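Local coordinates for ribosomal protein uL16 3-hydroxylase (Escherichia coli, PDB 4CCL), which catalyses the iron- and 2-oxoglutarate-dependent hydroxylation of an arginine in ribosomal protein uL16, and works as a homodimer, at residues 240-244 with 245-249; 203-207 with 208-212. All blocks are in the same frame, centred on the assembly; numbering follows the deposited sequence.

Interaction 1: residues 240-244 with 245-249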
ATOM      1  N   ALA B 240      25.735  -9.120 -10.777  1.00 62.97           N
ATOM      2  CA  ALA B 240      25.043  -8.111  -9.979  1.00 57.45           C
ATOM      3  C   ALA B 240      23.913  -7.446 -10.761  1.00 62.06           C
ATOM      4  O   ALA B 240      23.157  -6.646 -10.210  1.00 60.87           O
ATOM      5  CB  ALA B 240      26.021  -7.064  -9.471  1.00 58.20           C
ATOM      6  N   ASP B 241      23.805  -7.779 -12.043  1.00 64.85           N
ATOM      7  CA  ASP B 241      22.782  -7.188 -12.897  1.00 65.99           C
ATOM      8  C   ASP B 241      21.389  -7.730 -12.618  1.00 61.58           C
ATOM      9  O   ASP B 241      21.217  -8.890 -12.236  1.00 60.06           O
ATOM     10  CB  ASP B 241      23.114  -7.408 -14.375  1.00 78.14           C
ATOM     11  CG  ASP B 241      24.123  -6.410 -14.902  1.00 90.89           C
ATOM     12  OD1 ASP B 241      25.077  -6.078 -14.166  1.00 96.21           O
ATOM     13  OD2 ASP B 241      23.957  -5.954 -16.053  1.00 95.63           O
ATOM     14  N   VAL B 242      20.396  -6.872 -12.816  1.00 65.93           N
ATOM     15  CA  VAL B 242      19.008  -7.295 -12.855  1.00 57.20           C
ATOM     16  C   VAL B 242      18.490  -6.957 -14.249  1.00 59.95           C
ATOM     17  O   VAL B 242      18.346  -5.785 -14.600  1.00 61.16           O
ATOM     18  CB  VAL B 242      18.162  -6.569 -11.795  1.00 63.33           C
ATOM     19  CG1 VAL B 242      16.723  -7.063 -11.836  1.00 56.03           C
ATOM     20  CG2 VAL B 242      18.758  -6.772 -10.408  1.00 55.87           C
ATOM     21  N   LEU B 243      18.213  -7.990 -15.037  1.00 58.40           N
ATOM     22  CA  LEU B 243      17.903  -7.820 -16.453  1.00 65.75           C
ATOM     23  C   LEU B 243      16.491  -7.278 -16.682  1.00 66.10           C
ATOM     24  O   LEU B 243      15.594  -7.524 -15.878  1.00 71.03           O
ATOM     25  CB  LEU B 243      18.111  -9.143 -17.203  1.00 62.99           C
ATOM     26  CG  LEU B 243      19.493  -9.785 -17.047  1.00 64.58           C
ATOM     27  CD1 LEU B 243      19.694 -10.915 -18.046  1.00 72.15           C
ATOM     28  CD2 LEU B 243      20.599  -8.748 -17.181  1.00 66.67           C
ATOM     29  N   PRO B 244      16.301  -6.522 -17.778  1.00 66.30           N
ATOM     30  CA  PRO B 244      15.007  -5.954 -18.178  1.00 64.63           C
ATOM     31  C   PRO B 244      13.872  -6.977 -18.229  1.00 64.67           C
ATOM     32  O   PRO B 244      12.733  -6.636 -17.908  1.00 65.62           O
ATOM     33  CB  PRO B 244      15.291  -5.420 -19.584  1.00 61.96           C
ATOM     34  CG  PRO B 244      16.715  -5.025 -19.535  1.00 69.08           C
ATOM     35  CD  PRO B 244      17.392  -6.044 -18.647  1.00 67.47           C
ATOM     36  N   GLN B 245      14.180  -8.206 -18.629  1.00 64.24           N
ATOM     37  CA  GLN B 245      13.179  -9.266 -18.675  1.00 68.55           C
ATOM     38  C   GLN B 245      12.646  -9.564 -17.279  1.00 67.15           C
ATOM     39  O   GLN B 245      11.451  -9.805 -17.092  1.00 73.99           O
ATOM     40  CB  GLN B 245      13.767 -10.536 -19.297  1.00 73.99           C
ATOM     41  CG  GLN B 245      15.272 -10.491 -19.509  1.00 79.59           C
ATOM     42  CD  GLN B 245      15.833 -11.805 -20.015  1.00 80.08           C
ATOM     43  OE1 GLN B 245      15.107 -12.786 -20.161  1.00 74.25           O
ATOM     44  NE2 GLN B 245      17.134 -11.830 -20.285  1.00 84.52           N
ATOM     45  N   GLU B 246      13.541  -9.529 -16.298  1.00 60.27           N
ATOM     46  CA  GLU B 246      13.178  -9.823 -14.917  1.00 61.79           C
ATOM     47  C   GLU B 246      12.306  -8.716 -14.327  1.00 64.97           C
ATOM     48  O   GLU B 246      11.307  -8.993 -13.658  1.00 72.14           O
ATOM     49  CB  GLU B 246      14.436 -10.046 -14.077  1.00 59.45           C
ATOM     50  CG  GLU B 246      15.386 -11.060 -14.699  1.00 70.23           C
ATOM     51  CD  GLU B 246      16.573 -11.387 -13.816  1.00 72.23           C
ATOM     52  OE1 GLU B 246      17.500 -10.555 -13.726  1.00 76.95           O
ATOM     53  OE2 GLU B 246      16.583 -12.485 -13.221  1.00 71.25           O
HETATM   54  N   MSE B 247      12.685  -7.468 -14.591  1.00 60.04           N
HETATM   55  CA  MSE B 247      11.873  -6.315 -14.213  1.00 60.45           C
HETATM   56  C   MSE B 247      10.484  -6.433 -14.824  1.00 57.68           C
HETATM   57  O   MSE B 247       9.473  -6.211 -14.151  1.00 56.28           O
HETATM   58  CB  MSE B 247      12.524  -5.016 -14.694  1.00 63.17           C
HETATM   59  CG  MSE B 247      13.904  -4.756 -14.121  1.00 63.86           C
HETATM   60 SE   MSE B 247      13.859  -4.399 -12.205  1.00 86.39          SE
HETATM   61  CE  MSE B 247      12.871  -2.717 -12.226  1.00132.54           C
ATOM     62  N   ASP B 248      10.454  -6.779 -16.108  1.00 57.83           N
ATOM     63  CA  ASP B 248       9.207  -6.945 -16.843  1.00 69.00           C
ATOM     64  C   ASP B 248       8.320  -8.012 -16.218  1.00 62.78           C
ATOM     65  O   ASP B 248       7.116  -7.813 -16.087  1.00 68.26           O
ATOM     66  CB  ASP B 248       9.478  -7.283 -18.313  1.00 77.42           C
ATOM     67  CG  ASP B 248       9.941  -6.081 -19.112  1.00 78.35           C
ATOM     68  OD1 ASP B 248       9.674  -4.939 -18.679  1.00 78.98           O
ATOM     69  OD2 ASP B 248      10.564  -6.283 -20.176  1.00 72.53           O
ATOM     70  N   LYS B 249       8.913  -9.140 -15.840  1.00 61.66           N
ATOM     71  CA  LYS B 249       8.158 -10.210 -15.196  1.00 57.64           C
ATOM     72  C   LYS B 249       7.581  -9.706 -13.874  1.00 64.35           C
ATOM     73  O   LYS B 249       6.377  -9.849 -13.603  1.00 67.16           O
ATOM     74  CB  LYS B 249       9.058 -11.431 -14.969  1.00 57.71           C
ATOM     75  CG  LYS B 249       8.306 -12.743 -14.819  1.00 73.82           C
ATOM     76  CD  LYS B 249       9.065 -13.900 -15.459  1.00 81.07           C
ATOM     77  CE  LYS B 249       9.975 -14.604 -14.464  1.00 86.18           C
ATOM     78  NZ  LYS B 249       9.202 -15.387 -13.459  1.00 92.10           N
TER
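E246 turns back from the first turn of helix 244-258 to receive the backbone N-H of L243, the N-cap residue: L243 N lies 3.0 Å from E246 OE1, in a fairly straight bond (158°). The oxygen offers its anti lone pair, the one directed away from OE2. Glutamate suits this place: CG lies anti to the carbonyl carbon, beside the backbone N (chi1 -51°), and the chain extended beyond it carries OE1 back to the cap. L243 O accepts from M247 N at 3.2 Å, in the carbonyl plane, and weakly from E246 N. From the next residue, P244 O accepts from D248 N at 2.9 Å; proline fits, since the first helical residue needs no intrahelical N-H bond. SE of selenomethionine M247 meets V242 CG1 at 3.9 Å, the side chains crossing at about a right angle. R236 forms a salt bridge with E246 OE1, and W106 of the second subunit donates to OE2. With an alanine in place of E246, L243 N and W106 of that subunit would probably lose their acceptors and R236 its countercharge. Ahead of the helix, D241 and V242 pair with a parallel strand of the second subunit, extending the sheet across the interface.

Interaction 2: residues 203-207 with 208-212. With SO4 (sulfate ion), chain I.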
ATOM      1  N   ARG B 203     -16.560  14.180  -5.322  1.00 63.17           N
ATOM      2  CA  ARG B 203     -15.330  13.507  -4.946  1.00 57.99           C
ATOM      3  C   ARG B 203     -14.806  12.662  -6.093  1.00 56.49           C
ATOM      4  O   ARG B 203     -15.553  11.910  -6.715  1.00 50.46           O
ATOM      5  CB  ARG B 203     -15.570  12.627  -3.718  1.00 58.26           C
ATOM      6  CG  ARG B 203     -16.842  11.803  -3.810  1.00 59.85           C
ATOM      7  CD  ARG B 203     -17.099  11.010  -2.542  1.00 63.90           C
ATOM      8  NE  ARG B 203     -16.067  10.007  -2.302  1.00 71.88           N
ATOM      9  CZ  ARG B 203     -16.153   9.057  -1.377  1.00 72.36           C
ATOM     10  NH1 ARG B 203     -17.231   8.975  -0.608  1.00 73.96           N
ATOM     11  NH2 ARG B 203     -15.165   8.186  -1.227  1.00 66.64           N
ATOM     12  N   ALA B 204     -13.518  12.801  -6.382  1.00 58.10           N
ATOM     13  CA  ALA B 204     -12.869  11.895  -7.311  1.00 56.20           C
ATOM     14  C   ALA B 204     -11.517  11.500  -6.741  1.00 56.83           C
ATOM     15  O   ALA B 204     -10.806  12.334  -6.181  1.00 56.49           O
ATOM     16  CB  ALA B 204     -12.706  12.557  -8.669  1.00 55.18           C
ATOM     17  N   PRO B 205     -11.154  10.220  -6.891  1.00 53.44           N
ATOM     18  CA  PRO B 205      -9.873   9.714  -6.392  1.00 55.10           C
ATOM     19  C   PRO B 205      -8.720  10.076  -7.317  1.00 54.93           C
ATOM     20  O   PRO B 205      -8.941  10.284  -8.509  1.00 56.13           O
ATOM     21  CB  PRO B 205     -10.082   8.199  -6.391  1.00 51.17           C
ATOM     22  CG  PRO B 205     -11.046   7.962  -7.510  1.00 51.27           C
ATOM     23  CD  PRO B 205     -11.974   9.155  -7.499  1.00 55.43           C
ATOM     24  N   ASN B 206      -7.508  10.149  -6.778  1.00 55.94           N
ATOM     25  CA  ASN B 206      -6.328  10.196  -7.627  1.00 56.33           C
ATOM     26  C   ASN B 206      -5.659   8.823  -7.652  1.00 62.62           C
ATOM     27  O   ASN B 206      -6.115   7.903  -6.975  1.00 72.99           O
ATOM     28  CB  ASN B 206      -5.364  11.313  -7.202  1.00 55.72           C
ATOM     29  CG  ASN B 206      -5.022  11.275  -5.726  1.00 55.22           C
ATOM     30  OD1 ASN B 206      -4.958  10.210  -5.112  1.00 57.07           O
ATOM     31  ND2 ASN B 206      -4.787  12.448  -5.149  1.00 51.43           N
ATOM     32  N   THR B 207      -4.585   8.682  -8.421  1.00 61.19           N
ATOM     33  CA  THR B 207      -3.977   7.370  -8.628  1.00 51.67           C
ATOM     34  C   THR B 207      -3.326   6.863  -7.348  1.00 51.64           C
ATOM     35  O   THR B 207      -3.378   5.670  -7.036  1.00 51.71           O
ATOM     36  CB  THR B 207      -2.939   7.405  -9.762  1.00 52.02           C
ATOM     37  OG1 THR B 207      -3.525   8.006 -10.924  1.00 52.19           O
ATOM     38  CG2 THR B 207      -2.481   6.000 -10.105  1.00 52.25           C
ATOM     39  N   ARG B 208      -2.716   7.792  -6.621  1.00 51.64           N
ATOM     40  CA  ARG B 208      -2.105   7.521  -5.327  1.00 52.82           C
ATOM     41  C   ARG B 208      -3.079   6.832  -4.370  1.00 51.72           C
ATOM     42  O   ARG B 208      -2.769   5.777  -3.805  1.00 54.24           O
ATOM     43  CB  ARG B 208      -1.584   8.837  -4.733  1.00 53.87           C
ATOM     44  CG  ARG B 208      -1.439   8.856  -3.225  1.00 60.01           C
ATOM     45  CD  ARG B 208      -0.538   9.998  -2.755  1.00 65.18           C
ATOM     46  NE  ARG B 208      -1.143  11.321  -2.906  1.00 70.71           N
ATOM     47  CZ  ARG B 208      -0.771  12.223  -3.812  1.00 69.83           C
ATOM     48  NH1 ARG B 208       0.210  11.953  -4.664  1.00 74.07           N
ATOM     49  NH2 ARG B 208      -1.378  13.399  -3.864  1.00 66.87           N
ATOM     50  N   GLU B 209      -4.263   7.419  -4.218  1.00 51.61           N
ATOM     51  CA  GLU B 209      -5.303   6.875  -3.346  1.00 56.99           C
ATOM     52  C   GLU B 209      -5.788   5.499  -3.797  1.00 59.41           C
ATOM     53  O   GLU B 209      -6.095   4.631  -2.971  1.00 62.16           O
ATOM     54  CB  GLU B 209      -6.481   7.851  -3.251  1.00 51.62           C
ATOM     55  CG  GLU B 209      -6.254   8.966  -2.242  1.00 51.78           C
ATOM     56  CD  GLU B 209      -6.953  10.263  -2.606  1.00 57.84           C
ATOM     57  OE1 GLU B 209      -7.857  10.243  -3.469  1.00 60.52           O
ATOM     58  OE2 GLU B 209      -6.588  11.310  -2.031  1.00 63.55           O
ATOM     59  N   LEU B 210      -5.796   5.286  -5.110  1.00 53.46           N
ATOM     60  CA  LEU B 210      -6.302   4.047  -5.678  1.00 54.10           C
ATOM     61  C   LEU B 210      -5.301   2.954  -5.361  1.00 55.89           C
ATOM     62  O   LEU B 210      -5.622   1.997  -4.659  1.00 59.65           O
ATOM     63  CB  LEU B 210      -6.482   4.159  -7.197  1.00 51.95           C
ATOM     64  CG  LEU B 210      -7.609   5.028  -7.759  1.00 51.84           C
ATOM     65  CD1 LEU B 210      -7.528   5.069  -9.278  1.00 52.02           C
ATOM     66  CD2 LEU B 210      -8.960   4.506  -7.311  1.00 52.07           C
ATOM     67  N   ILE B 211      -4.093   3.093  -5.895  1.00 60.30           N
ATOM     68  CA  ILE B 211      -3.033   2.119  -5.657  1.00 66.92           C
ATOM     69  C   ILE B 211      -2.771   1.855  -4.163  1.00 60.50           C
ATOM     70  O   ILE B 211      -2.543   0.707  -3.767  1.00 59.65           O
ATOM     71  CB  ILE B 211      -1.738   2.493  -6.428  1.00 57.43           C
ATOM     72  CG1 ILE B 211      -0.808   1.282  -6.571  1.00 66.63           C
ATOM     73  CG2 ILE B 211      -1.043   3.687  -5.785  1.00 60.42           C
ATOM     74  CD1 ILE B 211       0.283   1.473  -7.611  1.00 78.31           C
ATOM     75  N   SER B 212      -2.845   2.897  -3.332  1.00 58.26           N
ATOM     76  CA  SER B 212      -2.694   2.712  -1.887  1.00 57.97           C
ATOM     77  C   SER B 212      -3.822   1.858  -1.307  1.00 59.58           C
ATOM     78  O   SER B 212      -3.571   0.845  -0.635  1.00 61.18           O
ATOM     79  CB  SER B 212      -2.651   4.056  -1.160  1.00 57.80           C
ATOM     80  OG  SER B 212      -2.516   3.868   0.237  1.00 69.84           O
TER
HETATM   81  S   SO4 I1379       0.828  16.046  -5.427  1.00166.98           S
HETATM   82  O1  SO4 I1379      -0.230  16.632  -6.245  1.00166.83           O
HETATM   83  O2  SO4 I1379       2.122  16.560  -5.865  1.00165.77           O
HETATM   84  O3  SO4 I1379       0.614  16.396  -4.025  1.00166.99           O
HETATM   85  O4  SO4 I1379       0.804  14.593  -5.570  1.00168.45           O
HETATM   86  O   HOH W   1     -10.311  12.256  -3.554  1.00 80.41           O
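N206 caps helix 207-220 with its side-chain carbonyl: E209 N donates to N206 OD1 at 3.0 Å, approaching nearly along the C=O axis. CG of N206 sits between the backbone N and the carbonyl carbon (chi1 51°), which folds the short amide over the first turn; asparagine is well suited to such a cap, its oxygen being only two bonds beyond CB. E209 returns the grip, although weakly, through OE1, which lies 3.3 Å from N206 N. These reciprocal side-chain-to-backbone bonds make a capping box, the motif that starts a helix by giving amides side-chain acceptors. A water donating to both A204 O and E209 OE1 extends the network back into the loop. T207 opens the helix proper. Its carbonyl accepts I211 N at 2.9 Å, while its hydroxyl is hydrogen-bonded to N226 of the second subunit. R208, long and rich in N-H donors, leaves the turn with CG anti to the backbone N (chi1 156°) and bends at chi3, bringing NH1 and NH2 to one sulfate oxygen, O4, at 2.9 and 3.0 Å. That oxygen lies at the guanidinium edge, near its plane; the ion probably came from the crystallisation liquor. NH1 also bonds weakly to L223 O of the second subunit. P205 CB meets L210 CD2 at 4.0 Å, and the apolar leucine suits its other neighbours, W267 and F268 of helix 263-272.

In the fold
After the N-terminal helices and strands, the chain runs through the JmjC region to strand 195-202, which leads into interaction 2. There a short loop turns into helix 207-220. The chain then runs through residues 221-239 to strand 241-242, where interaction 1 begins and helix 244-258 starts. Each contact closes only a tight local turn, and the two stand in series, neither nested nor crossed. The centres of interactions 1 and 2 are about 29 Å apart, with no touch between them. Both nevertheless meet the second subunit: interaction 2 within the JmjC range, its centre about 15 Å from the centre of the chain, interaction 1 about 43 Å from it. Together they join two helix starts to the homodimer interface.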